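Local coordinates for aminoglycoside N(6')-acetyltransferase type 1 (Salmonella choleraesuis, PDB 2VBQ), which transfers the acetyl group of acetyl-CoA to the 6'-amino group of aminoglycoside antibiotics, conferring resistance to them, and works as a homodimer, at residues His20-Met26 and Ala64-Ala70; Trp34-Arg38 and His50-Gly54; Val73-Phe77 and Phe102-Phe107; Ser92-Leu98 and Cys129-Asp135. One frame throughout, in Å; residues are numbered along the deposited sequence.

Interaction 1: residues His20-Met26 and Ala64-Ala70. With NI (nickel (II) ion), chain D.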
loop_
_atom_site.group_PDB
_atom_site.type_symbol
_atom_site.label_atom_id
_atom_site.label_comp_id
_atom_site.label_asym_id
_atom_site.label_seq_id
_atom_site.Cartn_x
_atom_site.Cartn_y
_atom_site.Cartn_z
ATOM N N HIS A 20 27.439 -18.054 -14.649
ATOM C CA HIS A 20 25.994 -18.042 -14.959
ATOM C C HIS A 20 25.115 -17.859 -13.705
ATOM O O HIS A 20 25.230 -18.607 -12.720
ATOM C CB HIS A 20 25.583 -19.306 -15.725
ATOM C CG HIS A 20 24.110 -19.362 -16.019
ATOM N ND1 HIS A 20 23.493 -18.486 -16.893
ATOM C CD2 HIS A 20 23.128 -20.150 -15.518
ATOM C CE1 HIS A 20 22.198 -18.756 -16.942
ATOM N NE2 HIS A 20 21.944 -19.757 -16.108
ATOM N N MET A 21 24.223 -16.885 -13.762
ATOM C CA MET A 21 23.295 -16.606 -12.653
ATOM C C MET A 21 21.862 -17.096 -12.946
ATOM O O MET A 21 21.374 -16.947 -14.052
ATOM C CB MET A 21 23.289 -15.107 -12.338
ATOM C CG MET A 21 22.242 -14.717 -11.269
ATOM S SD MET A 21 22.414 -13.011 -10.762
ATOM C CE MET A 21 21.799 -12.128 -12.186
ATOM N N ASP A 22 21.206 -17.699 -11.952
ATOM C CA ASP A 22 19.807 -18.043 -12.063
ATOM C C ASP A 22 18.963 -17.329 -11.012
ATOM O O ASP A 22 19.388 -17.201 -9.877
ATOM C CB ASP A 22 19.634 -19.549 -11.910
ATOM C CG ASP A 22 20.050 -20.285 -13.140
ATOM O OD1 ASP A 22 19.283 -20.174 -14.126
ATOM O OD2 ASP A 22 21.131 -20.933 -13.138
ATOM N N ILE A 23 17.774 -16.873 -11.398
ATOM C CA ILE A 23 16.775 -16.418 -10.447
ATOM C C ILE A 23 15.778 -17.554 -10.195
ATOM O O ILE A 23 15.039 -17.972 -11.085
ATOM C CB ILE A 23 16.032 -15.142 -10.920
ATOM C CG1 ILE A 23 17.026 -14.072 -11.422
ATOM C CG2 ILE A 23 15.063 -14.625 -9.819
ATOM C CD1 ILE A 23 18.025 -13.577 -10.361
ATOM N N ARG A 24 15.771 -18.061 -8.970
ATOM C CA ARG A 24 14.902 -19.170 -8.621
ATOM C C ARG A 24 13.746 -18.629 -7.729
ATOM O O ARG A 24 13.985 -17.931 -6.746
ATOM C CB ARG A 24 15.716 -20.276 -7.918
ATOM C CG ARG A 24 17.001 -20.738 -8.686
ATOM C CD ARG A 24 16.663 -21.686 -9.872
ATOM N NE ARG A 24 17.809 -22.291 -10.595
ATOM C CZ ARG A 24 19.007 -22.583 -10.075
ATOM N NH1 ARG A 24 19.292 -22.341 -8.796
ATOM N NH2 ARG A 24 19.937 -23.127 -10.848
ATOM N N GLN A 25 12.493 -18.911 -8.108
ATOM C CA GLN A 25 11.391 -18.687 -7.192
ATOM C C GLN A 25 11.620 -19.585 -5.999
ATOM O O GLN A 25 11.971 -20.769 -6.144
ATOM C CB GLN A 25 10.019 -18.973 -7.829
ATOM C CG GLN A 25 8.828 -18.494 -6.945
ATOM C CD GLN A 25 7.505 -18.631 -7.658
ATOM O OE1 GLN A 25 7.456 -18.582 -8.876
ATOM N NE2 GLN A 25 6.432 -18.800 -6.905
ATOM N N MET A 26 11.456 -19.014 -4.817
ATOM C CA MET A 26 11.781 -19.720 -3.599
ATOM C C MET A 26 10.805 -20.837 -3.289
ATOM O O MET A 26 9.583 -20.635 -3.255
ATOM C CB MET A 26 11.797 -18.783 -2.413
ATOM C CG MET A 26 11.944 -19.571 -1.125
ATOM S SD MET A 26 11.988 -18.508 0.259
ATOM C CE MET A 26 10.233 -18.101 0.546
ATOM N N ALA A 64 5.324 -14.281 -3.475
ATOM C CA ALA A 64 6.425 -15.060 -4.039
ATOM C C ALA A 64 7.726 -14.324 -3.788
ATOM O O ALA A 64 7.766 -13.088 -3.779
ATOM C CB ALA A 64 6.256 -15.311 -5.576
ATOM N N SER A 65 8.777 -15.100 -3.541
ATOM C CA SER A 65 10.120 -14.574 -3.354
ATOM C C SER A 65 11.048 -15.251 -4.339
ATOM O O SER A 65 10.757 -16.336 -4.817
ATOM C CB SER A 65 10.602 -14.792 -1.910
ATOM O OG SER A 65 9.800 -13.993 -1.056
ATOM N N PHE A 66 12.145 -14.566 -4.659
ATOM C CA PHE A 66 13.042 -14.948 -5.743
ATOM C C PHE A 66 14.486 -14.819 -5.224
ATOM O O PHE A 66 14.818 -13.802 -4.594
ATOM C CB PHE A 66 12.798 -14.055 -6.973
ATOM C CG PHE A 66 11.367 -14.166 -7.506
ATOM C CD1 PHE A 66 10.349 -13.365 -6.985
ATOM C CD2 PHE A 66 11.046 -15.143 -8.451
ATOM C CE1 PHE A 66 8.999 -13.506 -7.435
ATOM C CE2 PHE A 66 9.708 -15.304 -8.900
ATOM C CZ PHE A 66 8.692 -14.488 -8.381
ATOM N N ILE A 67 15.304 -15.835 -5.513
ATOM C CA ILE A 67 16.685 -15.932 -5.029
ATOM C C ILE A 67 17.664 -15.953 -6.199
ATOM O O ILE A 67 17.572 -16.819 -7.065
ATOM C CB ILE A 67 16.907 -17.266 -4.227
ATOM C CG1 ILE A 67 15.717 -17.582 -3.285
ATOM C CG2 ILE A 67 18.284 -17.288 -3.551
ATOM C CD1 ILE A 67 15.489 -16.616 -2.158
ATOM N N ALA A 68 18.612 -15.026 -6.208
ATOM C CA ALA A 68 19.661 -15.013 -7.222
ATOM C C ALA A 68 20.757 -15.986 -6.815
ATOM O O ALA A 68 21.320 -15.872 -5.708
ATOM C CB ALA A 68 20.203 -13.624 -7.389
ATOM N N MET A 69 21.032 -16.959 -7.688
ATOM C CA MET A 69 22.011 -18.019 -7.417
ATOM C C MET A 69 23.135 -17.942 -8.443
ATOM O O MET A 69 22.856 -17.759 -9.625
ATOM C CB MET A 69 21.351 -19.400 -7.537
ATOM C CG MET A 69 20.186 -19.701 -6.587
ATOM S SD MET A 69 20.644 -19.780 -4.847
ATOM C CE MET A 69 21.899 -21.087 -4.874
ATOM N N ALA A 70 24.395 -18.053 -8.009
ATOM C CA ALA A 70 25.508 -18.300 -8.950
ATOM C C ALA A 70 26.564 -19.144 -8.256
ATOM O O ALA A 70 26.854 -18.920 -7.074
ATOM C CB ALA A 70 26.120 -16.993 -9.451
HETATM NI NI NI D . 20.209 -20.595 -15.880
HETATM O O HOH W 1 8.019 -18.070 -3.521
#
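One outer strand of the GNAT sheet, 21-25, is zipped antiparallel onto strand 63-70. Asp22 pairs with Met69 and Arg24 with Ile67 through two backbone bonds each, Met69 N reaching Asp22 O at 2.7 Å, and Met26 N adds a fifth bond to Ser65 O. On the face turned to helix 112-126, Ile23 forks over the neighbouring strand: CG2 rests on Phe66 CB and CD1 on Ala68 CB, both at 3.7 Å. The extended Gln25 chain runs beside the Phe66 ring, Gln25 CB 3.8 Å from Phe66 CE2, with amide and ring planes 53° apart. The face of Asp22, Arg24 and Met69 carries the charged groups. Arg24 bends at chi2 (-77°), which folds its guanidinium back beside the strand; NH1 lies 3.6 Å from Met69 CG, and Asp22 CB sits over one guanidinium face. Arg24 NH2 is 3.4 Å from Asp22 OD2, but that oxygen is well out of the guanidinium plane, leaving an attraction of charges without a directed N-H. The other carboxylate oxygen, Asp22 OD1, binds the nickel ion at 2.0 Å, joined by His20 NE2 at 1.9 Å. The carboxylate is thus shared between metal and arginine, which probably helps keep it ionised at the edge of the sheet.

Interaction 2: residues Trp34-Arg38 and His50-Gly54; sequences WRGLR and HLADG
Trp34 lays the six-membered end of its indole against the backbone of helix 47-59, with CZ3 only 3.3 Å from Gly54 CA and CH2 3.5 Å from Gly54 N. Gly54, without a side chain, lets the indole lie directly on the helix backbone. At the ring edge, near its plane, CZ3 also meets His50 O at 3.6 Å. Arg38 reaches the same helix, extended from CG to NE, with its CD over one face of the indole and Trp34 CH2 against one face of its guanidinium, toward the rim. Arg38 NH1 is shared by two acceptors: Asp53 OD2 at 3.0 Å, met in the guanidinium plane through the anti lone pair, and His50 ND1 at 3.1 Å, approached 31° out of the imidazole plane. Arg38 NH2 adds a weak bond to the same Asp53 oxygen, while the guanidinium and carboxylate planes stand nearly perpendicular, 86° apart. Arg38 NE forms a salt bridge with Asp79, which also accepts from Trp34 NE1. Helix 31-41 thus bridges helix 47-59 and strand 73-83: Trp34 meets the Phe77 ring nearly at right angles, and Arg38 lines the pocket of the bound bisubstrate inhibitor beside Trp42.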
loop_
_atom_site.group_PDB
_atom_site.type_symbol
_atom_site.label_atom_id
_atom_site.label_comp_id
_atom_site.label_asym_id
_atom_site.label_seq_id
_atom_site.Cartn_x
_atom_site.Cartn_y
_atom_site.Cartn_z
ATOM N N TRP A 34 17.278 -17.930 1.511
ATOM C CA TRP A 34 16.435 -16.744 1.657
ATOM C C TRP A 34 16.494 -16.110 3.057
ATOM O O TRP A 34 16.767 -14.916 3.181
ATOM C CB TRP A 34 15.003 -17.101 1.257
ATOM C CG TRP A 34 13.995 -16.037 1.435
ATOM C CD1 TRP A 34 13.780 -14.948 0.630
ATOM C CD2 TRP A 34 13.014 -15.976 2.474
ATOM N NE1 TRP A 34 12.718 -14.201 1.120
ATOM C CE2 TRP A 34 12.241 -14.806 2.255
ATOM C CE3 TRP A 34 12.708 -16.800 3.569
ATOM C CZ2 TRP A 34 11.158 -14.453 3.079
ATOM C CZ3 TRP A 34 11.639 -16.440 4.412
ATOM C CH2 TRP A 34 10.872 -15.279 4.152
ATOM N N ARG A 35 16.266 -16.903 4.101
ATOM C CA ARG A 35 16.393 -16.425 5.478
ATOM C C ARG A 35 17.807 -15.832 5.758
ATOM O O ARG A 35 17.931 -14.803 6.414
ATOM C CB ARG A 35 16.106 -17.562 6.475
ATOM C CG ARG A 35 14.676 -18.135 6.523
ATOM C CD ARG A 35 14.553 -19.043 7.807
ATOM N NE ARG A 35 13.803 -20.279 7.550
ATOM C CZ ARG A 35 14.348 -21.496 7.483
ATOM N NH1 ARG A 35 15.657 -21.668 7.672
ATOM N NH2 ARG A 35 13.583 -22.555 7.234
ATOM N N GLY A 36 18.858 -16.454 5.226
ATOM C CA GLY A 36 20.231 -15.943 5.437
ATOM C C GLY A 36 20.442 -14.535 4.887
ATOM O O GLY A 36 21.119 -13.697 5.512
ATOM N N LEU A 37 19.855 -14.266 3.721
ATOM C CA LEU A 37 19.922 -12.955 3.090
ATOM C C LEU A 37 18.960 -11.936 3.699
ATOM O O LEU A 37 19.309 -10.771 3.907
ATOM C CB LEU A 37 19.634 -13.105 1.588
ATOM C CG LEU A 37 20.786 -13.644 0.766
ATOM C CD1 LEU A 37 20.272 -14.192 -0.576
ATOM C CD2 LEU A 37 21.907 -12.556 0.590
ATOM N N ARG A 38 17.739 -12.386 3.984
ATOM C CA ARG A 38 16.704 -11.512 4.536
ATOM C C ARG A 38 17.118 -10.863 5.861
ATOM O O ARG A 38 16.789 -9.703 6.144
ATOM C CB ARG A 38 15.402 -12.302 4.692
ATOM C CG ARG A 38 14.149 -11.448 4.571
ATOM C CD ARG A 38 13.014 -12.390 4.453
ATOM N NE ARG A 38 11.708 -11.797 4.208
ATOM C CZ ARG A 38 10.745 -11.697 5.118
ATOM N NH1 ARG A 38 10.955 -12.107 6.367
ATOM N NH2 ARG A 38 9.567 -11.182 4.775
ATOM N N HIS A 50 10.871 -14.151 10.501
ATOM C CA HIS A 50 11.462 -14.746 9.289
ATOM C C HIS A 50 10.971 -16.180 9.018
ATOM O O HIS A 50 10.692 -16.544 7.874
ATOM C CB HIS A 50 12.997 -14.722 9.361
ATOM C CG HIS A 50 13.593 -13.346 9.288
ATOM N ND1 HIS A 50 13.484 -12.542 8.173
ATOM C CD2 HIS A 50 14.322 -12.640 10.186
ATOM C CE1 HIS A 50 14.109 -11.398 8.392
ATOM N NE2 HIS A 50 14.626 -11.432 9.605
ATOM N N LEU A 51 10.854 -16.981 10.079
ATOM C CA LEU A 51 10.392 -18.369 9.973
ATOM C C LEU A 51 8.930 -18.480 9.523
ATOM O O LEU A 51 8.606 -19.238 8.595
ATOM C CB LEU A 51 10.600 -19.108 11.302
ATOM C CG LEU A 51 10.104 -20.556 11.387
ATOM C CD1 LEU A 51 11.077 -21.518 10.708
ATOM C CD2 LEU A 51 9.852 -20.959 12.852
ATOM N N ALA A 52 8.059 -17.730 10.193
ATOM C CA ALA A 52 6.638 -17.731 9.877
ATOM C C ALA A 52 6.408 -17.143 8.476
ATOM O O ALA A 52 5.585 -17.656 7.719
ATOM C CB ALA A 52 5.854 -16.961 10.928
ATOM N N ASP A 53 7.152 -16.083 8.148
ATOM C CA ASP A 53 7.112 -15.460 6.816
ATOM C C ASP A 53 7.480 -16.433 5.705
ATOM O O ASP A 53 6.808 -16.485 4.679
ATOM C CB ASP A 53 8.015 -14.230 6.761
ATOM C CG ASP A 53 7.530 -13.106 7.659
ATOM O OD1 ASP A 53 6.418 -13.221 8.227
ATOM O OD2 ASP A 53 8.269 -12.107 7.804
ATOM N N GLY A 54 8.545 -17.199 5.925
ATOM C CA GLY A 54 8.965 -18.232 4.991
ATOM C C GLY A 54 7.843 -19.188 4.655
ATOM O O GLY A 54 7.504 -19.370 3.473
#

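Interaction 3: residues Val73-Phe77 and Phe102-Phe107; sequences VAIGF and FVLPSF
With chi1 at 63°, Ile75 places CG1 between its own backbone N and carbonyl carbon, and this turns CG2 toward the loop after strand 95-103. Phe107, whose chi1 of -61° sets its CG beside the backbone N, presents a ring face to that methyl. The result is a CH-pi contact centred on the ring: Ile75 CG2 stands 3.6 Å from the centroid of the Phe107 ring, 2° off the normal. Next to this contact, the backbones of the 73-83/95-103 hairpin pair antiparallel. Phe77 and Phe102 form a hydrogen-bonded pair, with Phe77 N to Phe102 O at 2.9 Å and Phe102 N to Phe77 O at 3.0 Å. Gly76 and Val103 follow as a non-hydrogen-bonded pair, in which Gly76, having no side chain, brings its CA within 3.2 Å of Phe102 O. One more bond, Leu104 N to Ile75 O at 3.0 Å, is nearly straight. Leu104 also lays CD1 against Ala74 O, and on the face of Phe77 and Phe102 the ring atom Phe77 CE1 meets Phe102 CB at 3.7 Å. Phe102 and Val103 belong to the acetyl-CoA site. The non-hydrogen-bonded position leaves Val103 N to bond an oxygen of the bisubstrate inhibitor, consistent with the way GNAT enzymes bind the pantetheine arm with this strand.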
loop_
_atom_site.group_PDB
_atom_site.type_symbol
_atom_site.label_atom_id
_atom_site.label_comp_id
_atom_site.label_asym_id
_atom_site.label_seq_id
_atom_site.Cartn_x
_atom_site.Cartn_y
_atom_site.Cartn_z
ATOM N N VAL A 73 25.739 -20.519 -4.667
ATOM C CA VAL A 73 25.495 -19.636 -3.521
ATOM C C VAL A 73 24.394 -18.643 -3.857
ATOM O O VAL A 73 24.173 -18.334 -5.019
ATOM C CB VAL A 73 26.764 -18.849 -3.032
ATOM C CG1 VAL A 73 27.787 -19.779 -2.391
ATOM C CG2 VAL A 73 27.430 -17.978 -4.154
ATOM N N ALA A 74 23.726 -18.148 -2.825
ATOM C CA ALA A 74 22.678 -17.154 -2.986
ATOM C C ALA A 74 23.257 -15.767 -2.737
ATOM O O ALA A 74 23.806 -15.474 -1.656
ATOM C CB ALA A 74 21.530 -17.457 -2.029
ATOM N N ILE A 75 23.166 -14.915 -3.758
ATOM C CA ILE A 75 23.821 -13.632 -3.705
ATOM C C ILE A 75 22.842 -12.461 -3.577
ATOM O O ILE A 75 23.262 -11.322 -3.416
ATOM C CB ILE A 75 24.772 -13.438 -4.904
ATOM C CG1 ILE A 75 23.998 -13.437 -6.254
ATOM C CG2 ILE A 75 25.863 -14.534 -4.911
ATOM C CD1 ILE A 75 24.927 -13.242 -7.475
ATOM N N GLY A 76 21.544 -12.737 -3.683
ATOM C CA GLY A 76 20.552 -11.682 -3.450
ATOM C C GLY A 76 19.151 -12.237 -3.504
ATOM O O GLY A 76 18.966 -13.410 -3.878
ATOM N N PHE A 77 18.172 -11.420 -3.111
ATOM C CA PHE A 77 16.776 -11.848 -3.165
ATOM C C PHE A 77 15.832 -10.682 -3.349
ATOM O O PHE A 77 16.170 -9.504 -3.125
ATOM C CB PHE A 77 16.358 -12.659 -1.906
ATOM C CG PHE A 77 16.036 -11.804 -0.734
ATOM C CD1 PHE A 77 17.077 -11.207 0.008
ATOM C CD2 PHE A 77 14.699 -11.556 -0.367
ATOM C CE1 PHE A 77 16.783 -10.365 1.086
ATOM C CE2 PHE A 77 14.399 -10.721 0.720
ATOM C CZ PHE A 77 15.438 -10.137 1.452
ATOM N N PHE A 102 17.419 -6.983 -1.990
ATOM C CA PHE A 102 18.746 -6.898 -1.390
ATOM C C PHE A 102 19.718 -7.739 -2.184
ATOM O O PHE A 102 19.415 -8.887 -2.529
ATOM C CB PHE A 102 18.704 -7.378 0.071
ATOM C CG PHE A 102 20.079 -7.496 0.719
ATOM C CD1 PHE A 102 20.681 -6.383 1.340
ATOM C CD2 PHE A 102 20.757 -8.713 0.716
ATOM C CE1 PHE A 102 21.987 -6.503 1.950
ATOM C CE2 PHE A 102 22.033 -8.840 1.302
ATOM C CZ PHE A 102 22.637 -7.731 1.921
ATOM N N VAL A 103 20.886 -7.176 -2.470
ATOM C CA VAL A 103 21.977 -7.900 -3.114
ATOM C C VAL A 103 23.205 -7.719 -2.232
ATOM O O VAL A 103 23.442 -6.604 -1.745
ATOM C CB VAL A 103 22.264 -7.381 -4.559
ATOM C CG1 VAL A 103 23.498 -8.063 -5.189
ATOM C CG2 VAL A 103 21.030 -7.568 -5.460
ATOM N N LEU A 104 23.935 -8.805 -1.979
ATOM C CA LEU A 104 25.129 -8.726 -1.117
ATOM C C LEU A 104 26.093 -7.660 -1.635
ATOM O O LEU A 104 26.295 -7.562 -2.855
ATOM C CB LEU A 104 25.864 -10.072 -1.085
ATOM C CG LEU A 104 25.205 -11.177 -0.250
ATOM C CD1 LEU A 104 25.836 -12.508 -0.556
ATOM C CD2 LEU A 104 25.297 -10.878 1.228
ATOM N N PRO A 105 26.694 -6.873 -0.717
ATOM C CA PRO A 105 27.649 -5.804 -1.092
ATOM C C PRO A 105 28.645 -6.198 -2.197
ATOM O O PRO A 105 28.753 -5.463 -3.178
ATOM C CB PRO A 105 28.328 -5.459 0.237
ATOM C CG PRO A 105 27.232 -5.665 1.232
ATOM C CD PRO A 105 26.486 -6.913 0.747
ATOM N N SER A 106 29.260 -7.386 -2.099
ATOM C CA SER A 106 30.321 -7.796 -3.022
ATOM C C SER A 106 29.823 -8.126 -4.422
ATOM O O SER A 106 30.628 -8.223 -5.359
ATOM C CB SER A 106 31.121 -8.990 -2.491
ATOM O OG SER A 106 31.746 -8.676 -1.260
ATOM N N PHE A 107 28.508 -8.338 -4.550
ATOM C CA PHE A 107 27.906 -8.722 -5.839
ATOM C C PHE A 107 27.071 -7.613 -6.516
ATOM O O PHE A 107 26.390 -7.876 -7.510
ATOM C CB PHE A 107 27.085 -10.027 -5.680
ATOM C CG PHE A 107 27.909 -11.207 -5.241
ATOM C CD1 PHE A 107 28.532 -12.018 -6.170
ATOM C CD2 PHE A 107 28.091 -11.486 -3.889
ATOM C CE1 PHE A 107 29.321 -13.117 -5.769
ATOM C CE2 PHE A 107 28.888 -12.563 -3.472
ATOM C CZ PHE A 107 29.504 -13.378 -4.419
#

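Interaction 4: residues Ser92-Leu98 and Cys129-Asp135; sequences SSPVVFL and CREMASD
Strands 95-98 and 131-135 run parallel, their short axes 4.7 Å apart and inclined at 31°, as the two strands of a right-handed beta-alpha-beta crossover through helix 112-126 in the GNAT fold. The ladder is formed by Val96 N to Glu131 O, Ala133 N to Val96 O and Leu98 N to Ala133 O, the last at 2.8 Å. Phe97 leans its ring across the neighbouring backbone: with CG anti to the backbone N (chi1 -159°), it takes Ala133 O over one face, and its CZ lies 3.5 Å from Ser134 CA, a CH-pi contact. Its CD2 touches Ala133 CB at 3.7 Å, and Arg83 makes a cation-pi contact with the same ring. On the other face of the sheet, turned to helix 112-126, Val96 CG1 packs on Met132 CB at 3.5 Å. Before the strand, Cys129 SG sits near Val96 N and against Pro94 CG, and a water joins Pro94 O to Arg130 N. The sheet continues past 131-135 into an antiparallel strand of the second subunit, whose Arg162 pairs with Glu131 OE2 and whose Asn88 donates to Asp135 OD2; Asp135 OD1 bonds the bisubstrate inhibitor. Both oxygens of Glu131 hold the loop of Ser92: OE2 also takes the N-H of Asp91, and OE1 takes Ser92. Ser92 CB lies over one face of the Arg130 guanidinium, while Ser92 N at 2.8 Å and Ser92 OG at 2.6 Å both reach Glu131 OE1 from the same face of the carboxylate plane.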
loop_
_atom_site.group_PDB
_atom_site.type_symbol
_atom_site.label_atom_id
_atom_site.label_comp_id
_atom_site.label_asym_id
_atom_site.label_seq_id
_atom_site.Cartn_x
_atom_site.Cartn_y
_atom_site.Cartn_z
ATOM N N SER A 92 -4.746 0.656 -11.626
ATOM C CA SER A 92 -5.433 -0.625 -11.800
ATOM C C SER A 92 -5.251 -1.516 -10.585
ATOM O O SER A 92 -4.544 -1.142 -9.647
ATOM C CB SER A 92 -4.983 -1.328 -13.094
ATOM O OG SER A 92 -3.586 -1.547 -13.080
ATOM N N SER A 93 -5.919 -2.668 -10.604
ATOM C CA SER A 93 -5.860 -3.637 -9.516
ATOM C C SER A 93 -6.125 -5.028 -10.088
ATOM O O SER A 93 -6.981 -5.190 -10.956
ATOM C CB SER A 93 -6.818 -3.261 -8.353
ATOM O OG SER A 93 -6.629 -4.075 -7.207
ATOM N N PRO A 94 -5.365 -6.046 -9.640
ATOM C CA PRO A 94 -4.334 -6.003 -8.615
ATOM C C PRO A 94 -2.993 -5.488 -9.179
ATOM O O PRO A 94 -2.856 -5.296 -10.401
ATOM C CB PRO A 94 -4.207 -7.480 -8.186
ATOM C CG PRO A 94 -4.441 -8.224 -9.455
ATOM C CD PRO A 94 -5.493 -7.404 -10.219
ATOM N N VAL A 95 -2.035 -5.276 -8.277
ATOM C CA VAL A 95 -0.717 -4.732 -8.621
ATOM C C VAL A 95 0.361 -5.686 -8.079
ATOM O O VAL A 95 0.223 -6.203 -6.951
ATOM C CB VAL A 95 -0.535 -3.286 -8.033
ATOM C CG1 VAL A 95 0.897 -2.766 -8.230
ATOM C CG2 VAL A 95 -1.532 -2.323 -8.659
ATOM N N VAL A 96 1.390 -5.945 -8.894
ATOM C CA VAL A 96 2.593 -6.672 -8.422
ATOM C C VAL A 96 3.552 -5.728 -7.695
ATOM O O VAL A 96 3.979 -4.690 -8.238
ATOM C CB VAL A 96 3.311 -7.559 -9.540
ATOM C CG1 VAL A 96 3.889 -6.726 -10.681
ATOM C CG2 VAL A 96 4.372 -8.483 -8.892
ATOM N N PHE A 97 3.821 -6.043 -6.427
ATOM C CA PHE A 97 4.511 -5.095 -5.579
ATOM C C PHE A 97 5.863 -5.635 -5.111
ATOM O O PHE A 97 5.956 -6.777 -4.638
ATOM C CB PHE A 97 3.660 -4.653 -4.348
ATOM C CG PHE A 97 4.136 -3.342 -3.762
ATOM C CD1 PHE A 97 5.212 -3.302 -2.866
ATOM C CD2 PHE A 97 3.569 -2.138 -4.182
ATOM C CE1 PHE A 97 5.691 -2.082 -2.368
ATOM C CE2 PHE A 97 4.046 -0.923 -3.686
ATOM C CZ PHE A 97 5.099 -0.907 -2.770
ATOM N N LEU A 98 6.907 -4.824 -5.295
ATOM C CA LEU A 98 8.257 -5.167 -4.816
ATOM C C LEU A 98 8.333 -4.882 -3.301
ATOM O O LEU A 98 8.487 -3.731 -2.886
ATOM C CB LEU A 98 9.335 -4.403 -5.619
ATOM C CG LEU A 98 10.820 -4.773 -5.367
ATOM C CD1 LEU A 98 11.114 -6.217 -5.823
ATOM C CD2 LEU A 98 11.779 -3.809 -6.043
ATOM N N CYS A 129 -1.300 -8.941 -13.593
ATOM C CA CYS A 129 -1.114 -7.560 -13.137
ATOM C C CYS A 129 -0.709 -6.617 -14.284
ATOM O O CYS A 129 0.154 -6.953 -15.094
ATOM C CB CYS A 129 -0.088 -7.460 -11.984
ATOM S SG CYS A 129 -0.541 -8.435 -10.511
ATOM N N ARG A 130 -1.324 -5.435 -14.332
ATOM C CA ARG A 130 -0.995 -4.442 -15.377
ATOM C C ARG A 130 0.126 -3.504 -14.957
ATOM O O ARG A 130 0.787 -2.909 -15.802
ATOM C CB ARG A 130 -2.239 -3.645 -15.801
ATOM C CG ARG A 130 -3.398 -4.527 -16.265
ATOM C CD ARG A 130 -4.453 -3.784 -17.137
ATOM N NE ARG A 130 -5.467 -3.051 -16.368
ATOM C CZ ARG A 130 -6.409 -3.613 -15.605
ATOM N NH1 ARG A 130 -6.472 -4.939 -15.460
ATOM N NH2 ARG A 130 -7.289 -2.844 -14.967
ATOM N N GLU A 131 0.348 -3.390 -13.648
ATOM C CA GLU A 131 1.312 -2.446 -13.108
ATOM C C GLU A 131 2.171 -3.149 -12.063
ATOM O O GLU A 131 1.689 -4.034 -11.337
ATOM C CB GLU A 131 0.602 -1.256 -12.449
ATOM C CG GLU A 131 -0.109 -0.294 -13.405
ATOM C CD GLU A 131 -1.097 0.631 -12.687
ATOM O OE1 GLU A 131 -1.972 0.135 -11.944
ATOM O OE2 GLU A 131 -1.002 1.856 -12.847
ATOM N N MET A 132 3.433 -2.743 -12.009
ATOM C CA MET A 132 4.343 -3.107 -10.938
ATOM C C MET A 132 4.674 -1.851 -10.158
ATOM O O MET A 132 4.890 -0.779 -10.744
ATOM C CB MET A 132 5.615 -3.763 -11.503
ATOM C CG MET A 132 6.739 -4.037 -10.466
ATOM S SD MET A 132 7.971 -5.217 -11.060
ATOM C CE MET A 132 8.585 -4.302 -12.480
ATOM N N ALA A 133 4.692 -1.972 -8.837
ATOM C CA ALA A 133 5.035 -0.850 -7.978
ATOM C C ALA A 133 6.020 -1.227 -6.875
ATOM O O ALA A 133 6.286 -2.428 -6.617
ATOM C CB ALA A 133 3.774 -0.212 -7.389
ATOM N N SER A 134 6.542 -0.181 -6.229
ATOM C CA SER A 134 7.555 -0.278 -5.184
ATOM C C SER A 134 7.577 1.053 -4.434
ATOM O O SER A 134 6.987 2.027 -4.890
ATOM C CB SER A 134 8.915 -0.573 -5.809
ATOM O OG SER A 134 9.902 -0.805 -4.814
ATOM N N ASP A 135 8.193 1.086 -3.263
ATOM C CA ASP A 135 8.414 2.348 -2.593
ATOM C C ASP A 135 9.790 2.293 -1.958
ATOM O O ASP A 135 10.366 1.220 -1.767
ATOM C CB ASP A 135 7.310 2.674 -1.559
ATOM C CG ASP A 135 7.470 1.908 -0.253
ATOM O OD1 ASP A 135 8.517 2.048 0.425
ATOM O OD2 ASP A 135 6.530 1.181 0.131
HETATM O O HOH W 2 -3.912 -5.189 -12.931
HETATM O O HOH W 3 8.836 -1.775 -1.006
#

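Overall arrangement
From the N terminus, interaction 1 closes a loop of 37 residues that contains both helices of interaction 2, itself closing 11 residues, so the helical contact is nested within the strand pairing; Met26 and Ile67 pack on Trp34 where they meet. Interaction 3, closing the 24 residues of the hairpin, opens only after interaction 1 has closed, yet the two are joined in the sheet, as strand 63-70 bonds to 73-83 through Ala68, Ile75 and Gly76. Leu37 and Arg38 pack on Phe77, tying interaction 2 to interaction 3. Interaction 4 closes 30 residues through helix 112-126; it crosses interaction 3 along the chain, using the opposite end of strand 95-103, and carries the sheet to the dimer interface.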